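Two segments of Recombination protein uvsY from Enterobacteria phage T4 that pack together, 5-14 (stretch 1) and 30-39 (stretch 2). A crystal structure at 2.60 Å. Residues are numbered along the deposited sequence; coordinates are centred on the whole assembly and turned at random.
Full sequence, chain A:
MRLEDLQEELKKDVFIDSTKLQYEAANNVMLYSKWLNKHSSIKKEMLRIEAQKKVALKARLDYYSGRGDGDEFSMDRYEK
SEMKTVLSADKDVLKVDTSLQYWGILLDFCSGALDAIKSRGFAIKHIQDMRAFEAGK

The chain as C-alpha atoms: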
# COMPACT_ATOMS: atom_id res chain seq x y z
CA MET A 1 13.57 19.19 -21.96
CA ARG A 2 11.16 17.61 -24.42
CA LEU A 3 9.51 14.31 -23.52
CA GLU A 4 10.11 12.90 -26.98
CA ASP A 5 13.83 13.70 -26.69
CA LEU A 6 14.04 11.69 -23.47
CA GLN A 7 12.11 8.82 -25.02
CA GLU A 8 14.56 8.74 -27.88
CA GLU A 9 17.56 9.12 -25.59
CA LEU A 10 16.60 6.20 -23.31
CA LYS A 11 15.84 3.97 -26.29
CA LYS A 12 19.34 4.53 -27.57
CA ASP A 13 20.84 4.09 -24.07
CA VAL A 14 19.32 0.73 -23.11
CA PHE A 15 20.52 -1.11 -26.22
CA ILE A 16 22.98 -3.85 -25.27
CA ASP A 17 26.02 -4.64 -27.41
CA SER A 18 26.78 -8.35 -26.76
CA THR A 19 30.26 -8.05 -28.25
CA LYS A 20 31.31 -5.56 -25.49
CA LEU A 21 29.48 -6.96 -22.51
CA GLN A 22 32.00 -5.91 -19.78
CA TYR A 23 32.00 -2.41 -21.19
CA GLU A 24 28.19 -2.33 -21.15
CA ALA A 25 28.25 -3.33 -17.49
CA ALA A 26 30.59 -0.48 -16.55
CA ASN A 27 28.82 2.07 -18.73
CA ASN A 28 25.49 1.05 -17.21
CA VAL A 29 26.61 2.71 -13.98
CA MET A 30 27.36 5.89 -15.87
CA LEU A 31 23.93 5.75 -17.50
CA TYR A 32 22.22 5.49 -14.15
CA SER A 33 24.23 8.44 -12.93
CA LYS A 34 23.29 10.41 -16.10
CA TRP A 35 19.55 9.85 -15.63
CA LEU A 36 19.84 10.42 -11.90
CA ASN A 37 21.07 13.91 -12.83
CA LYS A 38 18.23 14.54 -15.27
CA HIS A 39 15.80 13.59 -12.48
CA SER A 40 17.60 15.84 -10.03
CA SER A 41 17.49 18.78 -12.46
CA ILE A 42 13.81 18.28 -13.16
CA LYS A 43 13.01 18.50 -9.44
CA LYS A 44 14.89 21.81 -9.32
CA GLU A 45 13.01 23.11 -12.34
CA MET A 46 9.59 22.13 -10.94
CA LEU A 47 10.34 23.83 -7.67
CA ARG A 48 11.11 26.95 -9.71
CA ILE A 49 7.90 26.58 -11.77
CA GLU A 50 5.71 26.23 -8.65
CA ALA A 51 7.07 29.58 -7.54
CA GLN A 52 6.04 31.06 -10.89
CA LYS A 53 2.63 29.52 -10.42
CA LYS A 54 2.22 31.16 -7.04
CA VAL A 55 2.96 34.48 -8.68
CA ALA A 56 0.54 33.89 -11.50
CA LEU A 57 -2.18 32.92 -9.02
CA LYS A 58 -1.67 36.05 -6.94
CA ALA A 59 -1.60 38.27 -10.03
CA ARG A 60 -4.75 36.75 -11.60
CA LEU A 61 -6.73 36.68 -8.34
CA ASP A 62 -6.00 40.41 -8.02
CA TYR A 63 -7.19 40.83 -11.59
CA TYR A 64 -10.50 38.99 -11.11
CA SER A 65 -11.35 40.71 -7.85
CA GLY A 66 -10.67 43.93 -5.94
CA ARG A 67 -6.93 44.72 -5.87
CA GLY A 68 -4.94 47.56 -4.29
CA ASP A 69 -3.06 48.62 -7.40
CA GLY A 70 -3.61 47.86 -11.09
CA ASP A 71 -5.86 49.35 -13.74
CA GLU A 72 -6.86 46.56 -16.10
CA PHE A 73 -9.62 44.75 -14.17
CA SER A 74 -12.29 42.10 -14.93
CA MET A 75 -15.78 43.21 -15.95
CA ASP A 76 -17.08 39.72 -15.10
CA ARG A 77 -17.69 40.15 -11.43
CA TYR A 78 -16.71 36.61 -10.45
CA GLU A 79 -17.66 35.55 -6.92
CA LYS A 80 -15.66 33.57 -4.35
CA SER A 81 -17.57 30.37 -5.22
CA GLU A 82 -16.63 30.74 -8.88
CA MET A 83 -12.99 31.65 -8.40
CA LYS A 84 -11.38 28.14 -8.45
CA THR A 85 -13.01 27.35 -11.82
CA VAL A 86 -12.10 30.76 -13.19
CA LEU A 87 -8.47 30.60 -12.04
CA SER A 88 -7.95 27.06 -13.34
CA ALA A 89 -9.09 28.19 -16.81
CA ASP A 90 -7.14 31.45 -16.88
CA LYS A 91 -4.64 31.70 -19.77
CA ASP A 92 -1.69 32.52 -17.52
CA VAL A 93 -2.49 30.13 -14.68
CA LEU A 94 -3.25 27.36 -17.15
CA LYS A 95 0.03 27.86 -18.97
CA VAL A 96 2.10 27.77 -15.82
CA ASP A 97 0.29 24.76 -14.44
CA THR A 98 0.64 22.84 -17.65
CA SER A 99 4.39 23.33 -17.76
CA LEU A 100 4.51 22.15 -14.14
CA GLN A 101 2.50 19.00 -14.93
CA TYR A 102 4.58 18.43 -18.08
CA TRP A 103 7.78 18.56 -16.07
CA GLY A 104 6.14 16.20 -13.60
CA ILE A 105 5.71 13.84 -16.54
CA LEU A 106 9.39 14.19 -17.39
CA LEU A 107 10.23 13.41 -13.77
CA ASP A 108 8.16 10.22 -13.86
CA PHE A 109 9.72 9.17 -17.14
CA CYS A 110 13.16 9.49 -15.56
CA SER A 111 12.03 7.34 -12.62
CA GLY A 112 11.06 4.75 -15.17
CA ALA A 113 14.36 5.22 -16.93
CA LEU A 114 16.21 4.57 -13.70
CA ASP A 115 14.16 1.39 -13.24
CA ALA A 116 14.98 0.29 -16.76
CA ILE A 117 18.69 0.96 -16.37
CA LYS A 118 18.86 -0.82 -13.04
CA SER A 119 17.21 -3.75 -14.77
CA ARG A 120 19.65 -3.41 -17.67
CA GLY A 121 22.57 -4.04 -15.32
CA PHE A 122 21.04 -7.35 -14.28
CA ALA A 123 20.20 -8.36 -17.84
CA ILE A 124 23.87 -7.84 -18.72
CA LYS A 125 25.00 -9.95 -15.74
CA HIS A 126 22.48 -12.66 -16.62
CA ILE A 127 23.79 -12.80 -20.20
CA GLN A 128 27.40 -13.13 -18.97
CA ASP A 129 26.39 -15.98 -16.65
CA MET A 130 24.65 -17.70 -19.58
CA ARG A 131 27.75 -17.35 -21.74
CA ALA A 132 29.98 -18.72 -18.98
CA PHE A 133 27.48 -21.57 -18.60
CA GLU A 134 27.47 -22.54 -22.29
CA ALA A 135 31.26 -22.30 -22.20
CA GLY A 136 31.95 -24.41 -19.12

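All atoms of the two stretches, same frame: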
# COMPACT_ATOMS: atom_id res chain seq x y z
N ASP A 5 12.38 13.79 -26.69
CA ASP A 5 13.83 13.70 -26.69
C ASP A 5 14.30 12.66 -25.69
O ASP A 5 15.20 11.86 -25.99
CB ASP A 5 14.47 15.05 -26.37
CG ASP A 5 14.31 16.07 -27.48
OD1 ASP A 5 14.30 17.28 -27.18
OD2 ASP A 5 14.22 15.66 -28.66
N LEU A 6 13.71 12.67 -24.50
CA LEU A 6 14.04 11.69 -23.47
C LEU A 6 13.70 10.28 -23.90
O LEU A 6 14.49 9.35 -23.71
CB LEU A 6 13.30 12.03 -22.16
CG LEU A 6 13.75 13.33 -21.50
CD1 LEU A 6 13.01 13.55 -20.19
CD2 LEU A 6 15.23 13.27 -21.24
N GLN A 7 12.53 10.12 -24.52
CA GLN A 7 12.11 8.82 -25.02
C GLN A 7 13.16 8.27 -25.98
O GLN A 7 13.58 7.11 -25.87
CB GLN A 7 10.76 8.91 -25.70
CG GLN A 7 9.68 9.25 -24.72
CD GLN A 7 8.32 9.33 -25.37
OE1 GLN A 7 8.20 9.44 -26.59
NE2 GLN A 7 7.27 9.30 -24.53
N GLU A 8 13.58 9.12 -26.90
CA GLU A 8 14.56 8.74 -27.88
C GLU A 8 15.91 8.46 -27.24
O GLU A 8 16.59 7.49 -27.60
CB GLU A 8 14.66 9.82 -28.95
CG GLU A 8 15.04 9.26 -30.30
CD GLU A 8 14.14 8.10 -30.73
OE1 GLU A 8 12.90 8.19 -30.51
OE2 GLU A 8 14.69 7.10 -31.25
N GLU A 9 16.28 9.28 -26.26
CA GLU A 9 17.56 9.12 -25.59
C GLU A 9 17.65 7.79 -24.82
O GLU A 9 18.67 7.10 -24.90
CB GLU A 9 17.83 10.28 -24.65
CG GLU A 9 19.21 10.22 -24.04
CD GLU A 9 19.54 11.44 -23.20
OE1 GLU A 9 20.65 11.46 -22.62
OE2 GLU A 9 18.70 12.36 -23.11
N LEU A 10 16.61 7.46 -24.05
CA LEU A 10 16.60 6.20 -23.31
C LEU A 10 16.65 4.99 -24.24
O LEU A 10 17.37 4.02 -23.96
CB LEU A 10 15.36 6.09 -22.43
CG LEU A 10 15.32 4.84 -21.54
CD1 LEU A 10 16.46 4.84 -20.54
CD2 LEU A 10 13.99 4.68 -20.85
N LYS A 11 15.91 5.07 -25.34
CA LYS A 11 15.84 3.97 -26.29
C LYS A 11 17.21 3.65 -26.83
O LYS A 11 17.59 2.49 -26.95
CB LYS A 11 14.91 4.32 -27.46
CG LYS A 11 14.72 3.21 -28.46
CD LYS A 11 14.14 3.76 -29.75
CE LYS A 11 13.38 2.70 -30.50
NZ LYS A 11 12.85 3.24 -31.79
N LYS A 12 17.98 4.69 -27.11
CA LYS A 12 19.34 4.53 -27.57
C LYS A 12 20.20 3.96 -26.45
O LYS A 12 21.00 3.06 -26.68
CB LYS A 12 19.85 5.88 -28.10
CG LYS A 12 21.30 5.95 -28.52
CD LYS A 12 21.66 7.36 -28.97
CE LYS A 12 21.30 8.45 -27.93
NZ LYS A 12 21.98 8.34 -26.59
N ASP A 13 20.01 4.45 -25.22
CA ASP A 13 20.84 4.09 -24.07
C ASP A 13 20.76 2.62 -23.64
O ASP A 13 21.76 2.03 -23.23
CB ASP A 13 20.48 4.95 -22.86
CG ASP A 13 21.09 6.34 -22.91
OD1 ASP A 13 21.98 6.59 -23.76
OD2 ASP A 13 20.63 7.20 -22.12
N VAL A 14 19.55 2.06 -23.68
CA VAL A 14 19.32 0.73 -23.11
C VAL A 14 19.74 -0.41 -24.02
O VAL A 14 19.81 -1.56 -23.58
CB VAL A 14 17.83 0.53 -22.73
CG1 VAL A 14 17.42 1.56 -21.69
CG2 VAL A 14 16.93 0.64 -23.93
N MET A 30 27.29 4.52 -15.41
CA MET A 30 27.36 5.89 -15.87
C MET A 30 25.98 6.33 -16.35
O MET A 30 25.56 7.46 -16.07
CB MET A 30 28.40 6.02 -16.99
CG MET A 30 29.76 6.44 -16.47
SD MET A 30 31.04 6.55 -17.74
CE MET A 30 31.31 4.82 -18.10
N LEU A 31 25.27 5.44 -17.04
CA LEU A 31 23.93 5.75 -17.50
C LEU A 31 22.98 6.06 -16.35
O LEU A 31 22.21 7.01 -16.42
CB LEU A 31 23.34 4.60 -18.31
CG LEU A 31 23.93 4.35 -19.70
CD1 LEU A 31 23.29 3.12 -20.30
CD2 LEU A 31 23.66 5.56 -20.56
N TYR A 32 23.07 5.27 -15.29
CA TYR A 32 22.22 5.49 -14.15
C TYR A 32 22.49 6.86 -13.57
O TYR A 32 21.58 7.67 -13.36
CB TYR A 32 22.46 4.42 -13.09
CG TYR A 32 21.40 4.36 -12.02
CD1 TYR A 32 21.59 5.03 -10.82
CD2 TYR A 32 20.21 3.67 -12.21
CE1 TYR A 32 20.64 5.01 -9.84
CE2 TYR A 32 19.25 3.63 -11.21
CZ TYR A 32 19.47 4.31 -10.03
OH TYR A 32 18.55 4.31 -9.01
N SER A 33 23.78 7.14 -13.40
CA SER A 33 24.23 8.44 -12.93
C SER A 33 23.68 9.58 -13.82
O SER A 33 23.19 10.59 -13.31
CB SER A 33 25.75 8.45 -12.86
OG SER A 33 26.22 9.75 -12.65
N LYS A 34 23.75 9.40 -15.14
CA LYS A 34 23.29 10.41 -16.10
C LYS A 34 21.81 10.73 -15.88
O LYS A 34 21.42 11.89 -15.82
CB LYS A 34 23.47 9.95 -17.53
CG LYS A 34 23.38 11.08 -18.54
CD LYS A 34 22.45 10.75 -19.68
CE LYS A 34 22.93 9.62 -20.53
NZ LYS A 34 21.89 9.28 -21.53
N TRP A 35 20.99 9.68 -15.79
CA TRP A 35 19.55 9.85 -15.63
C TRP A 35 19.20 10.28 -14.21
O TRP A 35 18.20 10.95 -13.99
CB TRP A 35 18.81 8.57 -16.00
CG TRP A 35 18.74 8.37 -17.49
CD1 TRP A 35 19.60 7.66 -18.27
CD2 TRP A 35 17.73 8.89 -18.38
NE1 TRP A 35 19.21 7.71 -19.58
CE2 TRP A 35 18.06 8.45 -19.67
CE3 TRP A 35 16.60 9.67 -18.19
CZ2 TRP A 35 17.29 8.78 -20.78
CZ3 TRP A 35 15.83 9.99 -19.30
CH2 TRP A 35 16.18 9.55 -20.58
N LEU A 36 20.04 9.93 -13.24
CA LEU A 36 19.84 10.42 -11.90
C LEU A 36 19.96 11.94 -11.89
O LEU A 36 19.17 12.62 -11.24
CB LEU A 36 20.84 9.78 -10.94
CG LEU A 36 20.60 10.01 -9.45
CD1 LEU A 36 19.18 9.63 -9.06
CD2 LEU A 36 21.59 9.16 -8.69
N ASN A 37 20.90 12.46 -12.67
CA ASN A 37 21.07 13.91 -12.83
C ASN A 37 19.93 14.61 -13.54
O ASN A 37 19.53 15.70 -13.14
CB ASN A 37 22.38 14.21 -13.54
CG ASN A 37 23.56 13.92 -12.67
OD1 ASN A 37 23.41 13.81 -11.45
ND2 ASN A 37 24.74 13.75 -13.28
N LYS A 38 19.40 13.99 -14.60
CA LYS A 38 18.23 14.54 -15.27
C LYS A 38 17.12 14.72 -14.24
O LYS A 38 16.58 15.81 -14.10
CB LYS A 38 17.76 13.63 -16.40
CG LYS A 38 18.59 13.68 -17.65
CD LYS A 38 18.09 12.67 -18.67
CE LYS A 38 18.56 12.99 -20.08
NZ LYS A 38 20.04 13.09 -20.21
N HIS A 39 16.85 13.65 -13.50
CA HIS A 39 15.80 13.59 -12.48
C HIS A 39 16.00 14.69 -11.45
O HIS A 39 15.07 15.41 -11.08
CB HIS A 39 15.83 12.19 -11.85
CG HIS A 39 14.74 11.92 -10.86
ND1 HIS A 39 14.84 12.25 -9.53
CD2 HIS A 39 13.54 11.30 -11.01
CE1 HIS A 39 13.74 11.86 -8.90
NE2 HIS A 39 12.94 11.29 -9.78

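Both stretches are helical, and they run nearly antiparallel, with an angle of 167° between their N-to-C directions. Residues 30-39 lie within a longer helix that extends beyond the stretch at both ends, while the helix of residues 5-14 begins earlier in the chain. At closest approach the axes are 11.7 Å apart, a wide spacing that leaves room for long side chains between the backbones. The separation is not uniform: the CA atoms of Leu 6 and Lys 38 are 9.6 Å apart, those of Leu 10 and Trp 35 9.0 Å, and those of Asp 13 and Leu 31 7.4 Å. Together the two surfaces bury 386 Å².

Trp 35 is the centrepiece. Its CA-to-CB bond points sideways, but with chi1 at -76° (m) and chi2 at 93° the indole reaches across and settles as a knob among Leu 6, Glu 9, Leu 10 and Asp 13, one turn and the next of the facing helix. The ring meets that helix largely with its edge. Near the ring plane, Trp 35 CH2 lies 3.6 Å from Leu 6 O, and Trp 35 CZ2 lies 3.6 Å from Leu 10 N. Apolar contacts fill in around it, with Leu 10 CB 3.7 Å from Trp 35 CZ2 and Leu 6 CD2 3.9 Å from Trp 35 CZ3. The polar corner of the indole is also satisfied: Trp 35 NE1 donates a hydrogen bond to Asp 13 OD2 over 3.0 Å, with an N-H...acceptor angle of 156°.

Beside the indole, acidic side chains from one helix meet lysines from the other. Lys 34 NZ forms salt bridges with Asp 13 OD2 at 2.5 Å and with Glu 9 OE1 at 2.7 Å, so a single ammonium group joins carboxylates that stand one helical turn apart. Glu 9, extended with chi1 and chi2 both t, in turn accepts a second lysine, its OE1 lying 3.0 Å from Lys 38 NZ. Shared atoms thus link the charges into a chain: Asp 13 OD2 serves both Lys 34 and the indole, and Glu 9 OE1 serves both lysines. The other oxygen of Asp 13, OD1, receives a weak hydrogen bond from Lys 12 NZ at 3.3 Å, part of a salt bridge within its own helix.

Leucines complete the packing toward each end. Leu 6 CD2 rests 3.5 Å from Lys 38 CE, packing against the outer methylenes of that lysine, while Leu 31 CD1 approaches Asp 13 O to 3.5 Å where the backbones draw closer.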